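Local atomic coordinates of precorrin-6y methylase (Rhodobacter capsulatus, PDB entry 3NJR), a protein that is the C-terminal domain of an S-adenosylmethionine-dependent precorrin-6Y C5,15-methyltransferase and probably carries out methyl transfer and decarboxylation in cobalamin biosynthesis. Residues S22-H34 and T39-L51. Numbering follows the deposited sequence.
With SAH (S-adenosyl-L-homocysteine), chain C.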
loop_
_atom_site.group_PDB
_atom_site.type_symbol
_atom_site.label_atom_id
_atom_site.label_comp_id
_atom_site.label_asym_id
_atom_site.label_seq_id
_atom_site.Cartn_x
_atom_site.Cartn_y
_atom_site.Cartn_z
ATOM N N SER A 22 21.662 19.809 7.327
ATOM C CA SER A 22 20.892 19.028 8.299
ATOM C C SER A 22 21.711 18.086 9.161
ATOM O O SER A 22 22.613 17.407 8.676
ATOM C CB SER A 22 19.809 18.215 7.607
ATOM O OG SER A 22 19.104 17.476 8.583
ATOM N N GLN A 23 21.325 18.011 10.427
ATOM C CA GLN A 23 22.019 17.249 11.455
ATOM C C GLN A 23 21.499 15.824 11.590
ATOM O O GLN A 23 21.884 15.116 12.523
ATOM C CB GLN A 23 21.872 17.975 12.804
ATOM C CG GLN A 23 22.526 19.346 12.836
ATOM C CD GLN A 23 24.022 19.282 12.529
ATOM O OE1 GLN A 23 24.808 18.911 13.385
ATOM N NE2 GLN A 23 24.408 19.630 11.298
ATOM N N VAL A 24 20.609 15.405 10.688
ATOM C CA VAL A 24 20.014 14.071 10.774
ATOM C C VAL A 24 20.022 13.360 9.415
ATOM O O VAL A 24 20.157 14.013 8.376
ATOM C CB VAL A 24 18.575 14.093 11.368
ATOM C CG1 VAL A 24 18.571 14.670 12.766
ATOM C CG2 VAL A 24 17.593 14.845 10.440
ATOM N N PRO A 25 19.893 12.017 9.421
ATOM C CA PRO A 25 19.818 11.210 8.198
ATOM C C PRO A 25 18.679 11.619 7.273
ATOM O O PRO A 25 17.786 12.358 7.678
ATOM C CB PRO A 25 19.568 9.806 8.732
ATOM C CG PRO A 25 20.289 9.812 10.046
ATOM C CD PRO A 25 20.054 11.172 10.620
ATOM N N GLY A 26 18.712 11.136 6.041
ATOM C CA GLY A 26 17.694 11.477 5.077
ATOM C C GLY A 26 17.925 12.833 4.446
ATOM O O GLY A 26 16.973 13.509 4.083
ATOM N N ARG A 27 19.179 13.252 4.306
ATOM C CA ARG A 27 19.469 14.487 3.577
ATOM C C ARG A 27 19.158 14.317 2.087
ATOM O O ARG A 27 19.123 13.192 1.580
ATOM C CB ARG A 27 20.913 14.903 3.804
ATOM C CG ARG A 27 21.192 15.365 5.224
ATOM C CD ARG A 27 22.668 15.290 5.491
ATOM N NE ARG A 27 22.988 15.390 6.910
ATOM C CZ ARG A 27 23.171 14.362 7.738
ATOM N NH1 ARG A 27 23.038 13.100 7.328
ATOM N NH2 ARG A 27 23.475 14.617 8.997
ATOM N N PRO A 28 18.913 15.424 1.369
ATOM C CA PRO A 28 18.487 15.257 -0.025
ATOM C C PRO A 28 19.527 14.496 -0.849
ATOM O O PRO A 28 20.723 14.509 -0.504
ATOM C CB PRO A 28 18.376 16.704 -0.532
ATOM C CG PRO A 28 18.304 17.538 0.668
ATOM C CD PRO A 28 19.121 16.842 1.703
ATOM N N GLU A 29 19.061 13.861 -1.928
ATOM C CA GLU A 29 19.892 13.054 -2.842
ATOM C C GLU A 29 20.910 13.927 -3.575
ATOM O O GLU A 29 21.852 13.428 -4.178
ATOM C CB GLU A 29 19.017 12.284 -3.865
ATOM C CG GLU A 29 17.936 11.295 -3.280
ATOM C CD GLU A 29 16.528 11.940 -2.925
ATOM O OE1 GLU A 29 16.417 13.200 -2.783
ATOM O OE2 GLU A 29 15.527 11.164 -2.777
ATOM N N SER A 30 20.722 15.238 -3.522
ATOM C CA SER A 30 21.659 16.162 -4.144
ATOM C C SER A 30 22.842 16.514 -3.239
ATOM O O SER A 30 23.752 17.215 -3.665
ATOM C CB SER A 30 20.934 17.427 -4.571
ATOM O OG SER A 30 20.036 17.831 -3.546
ATOM N N ALA A 31 22.841 16.045 -1.995
ATOM C CA ALA A 31 23.985 16.289 -1.113
ATOM C C ALA A 31 25.119 15.270 -1.354
ATOM O O ALA A 31 26.133 15.262 -0.647
ATOM C CB ALA A 31 23.550 16.314 0.354
ATOM N N PHE A 32 24.942 14.427 -2.373
ATOM C CA PHE A 32 25.854 13.328 -2.662
ATOM C C PHE A 32 26.103 13.239 -4.163
ATOM O O PHE A 32 25.166 13.335 -4.974
ATOM C CB PHE A 32 25.263 11.975 -2.210
ATOM C CG PHE A 32 24.644 11.981 -0.836
ATOM C CD1 PHE A 32 25.373 11.552 0.270
ATOM C CD2 PHE A 32 23.317 12.384 -0.650
ATOM C CE1 PHE A 32 24.800 11.550 1.555
ATOM C CE2 PHE A 32 22.731 12.395 0.618
ATOM C CZ PHE A 32 23.473 11.980 1.725
ATOM N N ALA A 33 27.368 13.050 -4.523
ATOM C CA ALA A 33 27.747 12.542 -5.827
ATOM C C ALA A 33 27.137 11.145 -5.965
ATOM O O ALA A 33 27.340 10.288 -5.104
ATOM C CB ALA A 33 29.247 12.456 -5.903
ATOM N N HIS A 34 26.366 10.920 -7.021
ATOM C CA HIS A 34 25.791 9.609 -7.269
ATOM C C HIS A 34 25.550 9.501 -8.753
ATOM O O HIS A 34 25.693 10.491 -9.478
ATOM C CB HIS A 34 24.475 9.430 -6.514
ATOM C CG HIS A 34 23.378 10.321 -7.003
ATOM N ND1 HIS A 34 23.155 11.581 -6.488
ATOM C CD2 HIS A 34 22.447 10.138 -7.971
ATOM C CE1 HIS A 34 22.135 12.134 -7.115
ATOM N NE2 HIS A 34 21.689 11.281 -8.022
ATOM N N THR A 39 20.459 5.402 -2.644
ATOM C CA THR A 39 19.297 5.150 -1.753
ATOM C C THR A 39 18.461 6.436 -1.553
ATOM O O THR A 39 19.001 7.475 -1.190
ATOM C CB THR A 39 19.709 4.576 -0.342
ATOM O OG1 THR A 39 20.351 3.299 -0.483
ATOM C CG2 THR A 39 18.488 4.413 0.581
ATOM N N LYS A 40 17.153 6.349 -1.798
ATOM C CA LYS A 40 16.249 7.490 -1.691
ATOM C C LYS A 40 16.239 8.046 -0.269
ATOM O O LYS A 40 16.360 7.304 0.716
ATOM C CB LYS A 40 14.826 7.102 -2.104
ATOM C CG LYS A 40 14.595 6.886 -3.605
ATOM C CD LYS A 40 14.634 8.191 -4.412
ATOM C CE LYS A 40 13.984 8.040 -5.798
ATOM N NZ LYS A 40 14.388 6.785 -6.517
ATOM N N SER A 41 16.081 9.360 -0.169
ATOM C CA SER A 41 16.254 10.056 1.096
ATOM C C SER A 41 15.360 9.522 2.270
ATOM O O SER A 41 15.875 9.257 3.363
ATOM C CB SER A 41 16.173 11.569 0.855
ATOM O OG SER A 41 15.748 12.243 2.016
ATOM N N PRO A 42 14.041 9.309 2.037
ATOM C CA PRO A 42 13.228 8.754 3.132
ATOM C C PRO A 42 13.621 7.314 3.514
ATOM O O PRO A 42 13.484 6.911 4.678
ATOM C CB PRO A 42 11.800 8.787 2.563
ATOM C CG PRO A 42 11.863 9.739 1.397
ATOM C CD PRO A 42 13.224 9.524 0.826
ATOM N N MET A 43 14.105 6.540 2.549
ATOM C CA MET A 43 14.527 5.183 2.860
ATOM C C MET A 43 15.841 5.234 3.634
ATOM O O MET A 43 16.059 4.438 4.562
ATOM C CB MET A 43 14.613 4.304 1.612
ATOM C CG MET A 43 14.866 2.801 1.900
ATOM S SD MET A 43 13.470 1.800 2.573
ATOM C CE MET A 43 12.184 2.167 1.371
ATOM N N ARG A 44 16.690 6.200 3.276
ATOM C CA ARG A 44 17.942 6.400 3.982
ATOM C C ARG A 44 17.716 6.793 5.441
ATOM O O ARG A 44 18.442 6.330 6.333
ATOM C CB ARG A 44 18.831 7.422 3.291
ATOM C CG ARG A 44 20.292 7.139 3.505
ATOM C CD ARG A 44 21.217 8.009 2.670
ATOM N NE ARG A 44 20.612 8.505 1.438
ATOM C CZ ARG A 44 20.049 9.707 1.317
ATOM N NH1 ARG A 44 19.997 10.522 2.366
ATOM N NH2 ARG A 44 19.540 10.099 0.157
ATOM N N ALA A 45 16.702 7.612 5.697
ATOM C CA ALA A 45 16.320 7.872 7.076
ATOM C C ALA A 45 15.923 6.583 7.800
ATOM O O ALA A 45 16.382 6.332 8.919
ATOM C CB ALA A 45 15.207 8.911 7.155
ATOM N N LEU A 46 15.100 5.749 7.165
ATOM C CA LEU A 46 14.584 4.547 7.853
ATOM C C LEU A 46 15.709 3.594 8.212
ATOM O O LEU A 46 15.752 3.041 9.330
ATOM C CB LEU A 46 13.535 3.813 7.035
ATOM C CG LEU A 46 12.182 4.498 7.002
ATOM C CD1 LEU A 46 11.337 3.901 5.879
ATOM C CD2 LEU A 46 11.458 4.423 8.356
ATOM N N THR A 47 16.607 3.423 7.249
ATOM C CA THR A 47 17.747 2.538 7.369
ATOM C C THR A 47 18.669 3.003 8.506
ATOM O O THR A 47 18.906 2.265 9.478
ATOM C CB THR A 47 18.487 2.496 6.035
ATOM O OG1 THR A 47 17.593 2.001 5.033
ATOM C CG2 THR A 47 19.710 1.614 6.112
ATOM N N LEU A 48 19.150 4.237 8.428
ATOM C CA LEU A 48 19.922 4.755 9.549
ATOM C C LEU A 48 19.230 4.653 10.895
ATOM O O LEU A 48 19.879 4.316 11.888
ATOM C CB LEU A 48 20.517 6.132 9.265
ATOM C CG LEU A 48 21.804 5.787 8.510
ATOM C CD1 LEU A 48 21.631 5.865 6.999
ATOM C CD2 LEU A 48 22.895 6.666 8.960
ATOM N N ALA A 49 17.923 4.870 10.941
ATOM C CA ALA A 49 17.187 4.636 12.192
ATOM C C ALA A 49 17.367 3.190 12.698
ATOM O O ALA A 49 17.608 2.960 13.902
ATOM C CB ALA A 49 15.719 4.978 12.023
ATOM N N ALA A 50 17.284 2.225 11.785
ATOM C CA ALA A 50 17.502 0.819 12.122
ATOM C C ALA A 50 18.967 0.528 12.506
ATOM O O ALA A 50 19.235 -0.290 13.387
ATOM C CB ALA A 50 17.069 -0.079 10.946
ATOM N N LEU A 51 19.903 1.182 11.818
ATOM C CA LEU A 51 21.330 0.953 12.038
ATOM C C LEU A 51 21.730 1.500 13.403
ATOM O O LEU A 51 22.529 0.875 14.115
ATOM C CB LEU A 51 22.177 1.573 10.914
ATOM C CG LEU A 51 22.204 0.800 9.586
ATOM C CD1 LEU A 51 22.772 1.617 8.457
ATOM C CD2 LEU A 51 23.003 -0.483 9.725
HETATM N N SAH C . 23.112 1.945 -0.651
HETATM C CA SAH C . 23.414 2.520 -1.998
HETATM C CB SAH C . 22.347 2.073 -3.000
HETATM C CG SAH C . 22.935 1.265 -4.163
HETATM S SD SAH C . 22.458 -0.435 -4.039
HETATM C C SAH C . 23.521 4.025 -1.917
HETATM O O SAH C . 24.161 4.686 -2.734
HETATM O OXT SAH C . 22.979 4.660 -1.020
HETATM C "C5'" SAH C . 23.149 -1.197 -5.488
HETATM C "C4'" SAH C . 24.684 -1.275 -5.491
HETATM O "O4'" SAH C . 25.201 -2.476 -4.888
HETATM C "C3'" SAH C . 25.215 -1.253 -6.921
HETATM O "O3'" SAH C . 26.055 -0.116 -7.091
HETATM C "C2'" SAH C . 26.032 -2.522 -7.089
HETATM O "O2'" SAH C . 27.242 -2.325 -7.837
HETATM C "C1'" SAH C . 26.321 -2.949 -5.656
HETATM N N9 SAH C . 26.590 -4.418 -5.579
HETATM C C8 SAH C . 25.983 -5.376 -6.313
HETATM N N7 SAH C . 26.470 -6.606 -6.023
HETATM C C5 SAH C . 27.418 -6.451 -5.081
HETATM C C6 SAH C . 28.327 -7.345 -4.318
HETATM N N6 SAH C . 28.288 -8.675 -4.544
HETATM N N1 SAH C . 29.180 -6.800 -3.409
HETATM C C2 SAH C . 29.213 -5.470 -3.194
HETATM N N3 SAH C . 28.411 -4.605 -3.852
HETATM C C4 SAH C . 27.503 -5.012 -4.790
#
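The backbone carbonyl of R27 takes two N-H groups from the guanidinium of R44. NH1 of R44 approaches R27 O at 2.9 Å in the plane of the R27 carbonyl, using one of its lone pairs, and the bond is nearly straight (161°); R44 NH2 adds a weak one. Extended from the helix and bent at chi3, the R44 side chain turns its NH2 back to the carbonyl oxygen of T39 as well, 3.0 Å from that NH2. CE2 of F32 lies above one face of the guanidinium, nearer its rim than its centre, 3.7 Å from R44 NH1, with ring and guanidinium planes 53° apart. E72 of helix 68-75 forms salt bridges with both R44 and R27.

At the start of helix 41-51, the backbone N of S41 donates to E29 OE2 (3.2 Å), which it meets from above the carboxylate plane. The S41 hydroxyl, anti to its own N (chi1 154°), donates to G26 O at 2.7 Å. G26 CA makes a CA-H...O contact with S41 O (3.3 Å), and beyond it P25 CG lies 3.8 Å from L48 CB.

T39 N and OG1 both donate to the SAH carboxylate oxygen OXT. Through R44, the loop of residues 22-34 that precedes helix 41-51 is thus tied to the peptide next to the cofactor-product site, and the E29 carboxylate would probably be stabilised by the N-terminal end of that helix, whose first-turn N-H it accepts.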